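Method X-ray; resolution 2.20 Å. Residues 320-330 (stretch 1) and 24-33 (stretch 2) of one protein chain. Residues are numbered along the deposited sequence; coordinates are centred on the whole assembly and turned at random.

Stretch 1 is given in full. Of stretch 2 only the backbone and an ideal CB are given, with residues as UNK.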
# COMPACT_ATOMS: atom_id res chain seq x y z
N LYS A 320 27.18 11.66 25.96
CA LYS A 320 26.68 11.48 27.32
C LYS A 320 25.35 10.74 27.30
O LYS A 320 24.60 10.81 26.32
CB LYS A 320 26.44 12.83 28.02
CG LYS A 320 27.72 13.62 28.36
CD LYS A 320 28.53 12.92 29.44
CE LYS A 320 28.11 13.34 30.84
NZ LYS A 320 28.79 14.60 31.25
N ASP A 321 25.06 10.04 28.39
CA ASP A 321 23.67 9.69 28.67
C ASP A 321 22.88 10.99 28.87
O ASP A 321 23.42 12.01 29.34
CB ASP A 321 23.56 8.80 29.91
CG ASP A 321 24.18 7.40 29.71
OD1 ASP A 321 24.25 6.91 28.56
OD2 ASP A 321 24.61 6.80 30.72
N ILE A 322 21.61 10.97 28.49
CA ILE A 322 20.78 12.18 28.52
C ILE A 322 19.52 11.86 29.32
O ILE A 322 18.55 11.34 28.76
CB ILE A 322 20.44 12.64 27.10
CG1 ILE A 322 21.73 12.94 26.32
CG2 ILE A 322 19.45 13.83 27.11
CD1 ILE A 322 21.51 13.12 24.85
N PRO A 323 19.51 12.09 30.64
CA PRO A 323 18.32 11.81 31.43
C PRO A 323 17.28 12.92 31.42
O PRO A 323 16.30 12.83 32.16
CB PRO A 323 18.89 11.61 32.85
CG PRO A 323 20.13 12.42 32.86
CD PRO A 323 20.71 12.30 31.48
N ALA A 324 17.50 13.96 30.62
CA ALA A 324 16.54 15.05 30.46
C ALA A 324 15.14 14.48 30.20
O ALA A 324 14.93 13.81 29.18
CB ALA A 324 16.97 15.96 29.32
N PRO A 325 14.19 14.70 31.10
CA PRO A 325 12.81 14.19 30.88
C PRO A 325 12.03 15.09 29.93
O PRO A 325 11.12 15.81 30.31
CB PRO A 325 12.24 14.19 32.30
CG PRO A 325 12.93 15.36 32.97
CD PRO A 325 14.32 15.45 32.37
N LEU A 326 12.38 15.09 28.65
CA LEU A 326 11.68 15.97 27.73
C LEU A 326 11.74 15.40 26.32
O LEU A 326 12.53 14.49 26.02
CB LEU A 326 12.25 17.39 27.78
CG LEU A 326 13.76 17.55 27.64
CD1 LEU A 326 14.13 17.46 26.17
CD2 LEU A 326 14.24 18.89 28.25
N HIS A 327 10.89 15.96 25.46
CA HIS A 327 10.78 15.55 24.06
C HIS A 327 12.14 15.66 23.38
O HIS A 327 12.78 16.71 23.45
CB HIS A 327 9.74 16.44 23.36
CG HIS A 327 9.50 16.12 21.91
ND1 HIS A 327 8.90 14.95 21.50
CD2 HIS A 327 9.73 16.85 20.79
CE1 HIS A 327 8.79 14.96 20.18
NE2 HIS A 327 9.28 16.10 19.72
N PRO A 328 12.60 14.62 22.67
CA PRO A 328 11.91 13.38 22.33
C PRO A 328 12.38 12.16 23.14
O PRO A 328 12.09 11.02 22.76
CB PRO A 328 12.28 13.21 20.86
CG PRO A 328 13.76 13.61 20.86
CD PRO A 328 13.89 14.72 21.95
N TYR A 329 13.08 12.40 24.25
CA TYR A 329 13.59 11.31 25.09
C TYR A 329 12.50 10.60 25.87
O TYR A 329 12.77 9.52 26.41
CB TYR A 329 14.65 11.84 26.06
CG TYR A 329 15.72 12.64 25.36
CD1 TYR A 329 16.72 12.00 24.61
CD2 TYR A 329 15.74 14.03 25.43
CE1 TYR A 329 17.69 12.74 23.94
CE2 TYR A 329 16.72 14.77 24.76
CZ TYR A 329 17.68 14.11 24.02
OH TYR A 329 18.63 14.84 23.35
N ILE A 330 11.29 11.18 25.95
CA ILE A 330 10.18 10.57 26.68
C ILE A 330 9.55 9.45 25.85
O ILE A 330 9.32 8.35 26.36
CB ILE A 330 9.13 11.63 27.05
CG1 ILE A 330 9.67 12.56 28.16
CG2 ILE A 330 7.79 10.98 27.43
CD1 ILE A 330 8.80 13.87 28.35
N UNK A 24 27.32 15.50 20.11
CA UNK A 24 27.19 16.06 21.46
C UNK A 24 25.86 16.75 21.72
O UNK A 24 25.46 17.64 20.96
CB UNK A 24 28.32 17.06 21.71
N UNK A 25 25.23 16.38 22.84
CA UNK A 25 24.24 17.17 23.58
C UNK A 25 24.60 17.04 25.06
O UNK A 25 25.01 15.96 25.49
CB UNK A 25 22.81 16.70 23.30
N UNK A 26 24.43 18.09 25.86
CA UNK A 26 24.64 17.93 27.31
C UNK A 26 23.69 16.91 27.90
O UNK A 26 22.57 16.73 27.44
CB UNK A 26 24.47 19.27 28.03
N UNK A 27 24.16 16.24 28.96
CA UNK A 27 23.32 15.28 29.68
C UNK A 27 22.05 15.92 30.23
O UNK A 27 20.97 15.31 30.19
CB UNK A 27 24.11 14.65 30.83
N UNK A 28 22.16 17.12 30.80
CA UNK A 28 21.08 17.66 31.62
C UNK A 28 19.91 18.18 30.79
O UNK A 28 18.79 18.24 31.31
CB UNK A 28 21.62 18.78 32.51
N UNK A 29 20.13 18.52 29.53
CA UNK A 29 19.08 19.16 28.73
C UNK A 29 18.91 18.60 27.33
O UNK A 29 18.02 19.07 26.62
CB UNK A 29 19.37 20.66 28.62
N UNK A 30 19.73 17.63 26.90
CA UNK A 30 19.65 17.12 25.55
C UNK A 30 19.50 18.21 24.51
O UNK A 30 20.25 19.19 24.50
CB UNK A 30 18.48 16.14 25.44
N UNK A 31 18.48 18.06 23.65
CA UNK A 31 18.26 18.92 22.50
C UNK A 31 17.90 20.35 22.86
O UNK A 31 17.80 21.18 21.96
CB UNK A 31 17.15 18.33 21.63
N UNK A 32 17.63 20.64 24.13
CA UNK A 32 17.32 22.01 24.55
C UNK A 32 18.58 22.81 24.90
O UNK A 32 18.47 23.85 25.55
CB UNK A 32 16.38 21.98 25.75
N UNK A 33 19.76 22.35 24.45
CA UNK A 33 21.04 22.94 24.88
C UNK A 33 21.09 24.45 24.69
O UNK A 33 21.57 25.17 25.57
CB UNK A 33 22.20 22.30 24.11

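At position 24 the CA-to-CB bond points away from stretch 1 and the ideal CB has nothing of that stretch within 5.5 Å, so this contact sets no rule and almost any side chain would do. The deposited residue, Tyr24, with chi1 t, brings its ring closer than its CB, Tyr24 CE1 coming to 4.7 Å from Lys320 CG.

Position 25 looks sideways. Its ideal CB lies 4.1 Å from Ile322 CD1 and 4.6 Å from Tyr329 OH, an apolar wall with one polar hydroxyl, which would suit a branched aliphatic or an aromatic group. It is Trp25: its CB packs on Ile322 CD1 at 4.1 Å, and its CD1 comes to 4.1 Å from Tyr329 OH. The backbone is tied as well, because water 1 donates to Trp25 O at 2.7 Å and accepts from Lys320 N at 2.9 Å.

Position 26 points away, with phi near -61° and psi near 150°, which suits proline among others. Pro26 is found, and its O accepts a hydrogen bond from the backbone N of position 30 at 3.0 Å.

Position 27 is where the backbones draw closest, its CA 4.2 Å from Ile322 CA. The ideal CB is only 3.1 Å from Asp321 O, with Lys320 CB and Pro323 CD just over 4 Å off. Little room is left, so a small residue is the natural reading. Ala27 fits: its methyl meets Lys320 CB at 4.1 Å and Pro323 CD at 4.2 Å, while Ala27 CA makes a CA-H...O contact with Asp321 O at 3.3 Å. In return, Ile322 CA approaches Ala27 O at 3.6 Å. Water 2 accepts from both Ala27 N at 2.7 Å and Lys320 NZ at 3.1 Å.

Position 28 turns away and tolerates many residues, polar ones included; Ser28 O lies in contact with Ala324 CB at 3.5 Å. Position 29 also points away, its ideal CB 5.3 Å from Ala324 CB, so the choice is loose. Cys29 O touches Leu326 CD2 at 4.1 Å.

Position 30 is the strictest. An ideal CB would sit 2.3 Å from Tyr329 CE2 and 3.0 Å from Ile322 CG2, and the phi of 44° favours glycine by itself. Gly30 answers both demands, and Tyr329 OH rests 3.3 Å from its CA.

Position 31 faces sideways into a mixed setting, Tyr329 OH and His327 O beside carbons of Pro328 and Leu326; a compact aliphatic chain would suit, perhaps a small polar one. Val31 CG1 lies 3.4 Å from Tyr329 OH and CG2 4.2 Å from Leu326 CD1, while both methyls border Pro328 CD, CG2 at 4.1 Å and CG1 at 4.4 Å. Val31 N lies at the Tyr329 ring edge, 3.2 Å from OH.

Position 32, 4.5 Å from Leu326 CD2 at its ideal CB, could take any chain with an aliphatic stem. Glu32, the N-cap residue before a helix, lays CG 3.8 Å from Leu326 CD2; its carboxylate is bonded elsewhere in the structure.

Position 33 is out of reach, leaving Met33 unconstrained here.

Stretch 2 (24-33) YWPASCGVEM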
# COMPACT_ATOMS: atom_id res chain seq x y z
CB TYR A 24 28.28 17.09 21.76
CG TYR A 24 28.15 17.64 23.16
CD1 TYR A 24 28.42 16.85 24.27
CD2 TYR A 24 27.73 18.94 23.37
CE1 TYR A 24 28.30 17.35 25.55
CE2 TYR A 24 27.60 19.45 24.64
CZ TYR A 24 27.89 18.66 25.73
OH TYR A 24 27.75 19.20 26.99
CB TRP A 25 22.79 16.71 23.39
CG TRP A 25 22.19 16.92 22.04
CD1 TRP A 25 21.86 15.95 21.13
CD2 TRP A 25 21.78 18.16 21.46
NE1 TRP A 25 21.30 16.52 20.02
CE2 TRP A 25 21.24 17.87 20.19
CE3 TRP A 25 21.84 19.49 21.89
CZ2 TRP A 25 20.75 18.86 19.34
CZ3 TRP A 25 21.35 20.49 21.03
CH2 TRP A 25 20.81 20.16 19.78
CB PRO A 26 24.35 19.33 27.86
CG PRO A 26 24.32 20.23 26.68
CD PRO A 26 23.87 19.41 25.53
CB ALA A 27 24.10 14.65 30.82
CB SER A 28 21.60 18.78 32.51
OG SER A 28 22.00 19.88 31.72
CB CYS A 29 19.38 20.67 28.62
SG CYS A 29 21.07 21.03 28.01
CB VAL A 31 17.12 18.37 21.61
CG1 VAL A 31 17.48 17.02 21.06
CG2 VAL A 31 15.80 18.32 22.41
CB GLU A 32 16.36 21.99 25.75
CG GLU A 32 14.95 21.37 25.46
CD GLU A 32 14.25 22.02 24.26
OE1 GLU A 32 14.25 23.27 24.21
OE2 GLU A 32 13.72 21.31 23.35
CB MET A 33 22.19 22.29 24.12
CG MET A 33 23.54 22.93 24.41
SD MET A 33 24.87 22.25 23.40
CE MET A 33 24.39 22.86 21.77
O HOH W 1 25.64 13.59 24.38
O HOH W 2 26.59 16.52 30.08
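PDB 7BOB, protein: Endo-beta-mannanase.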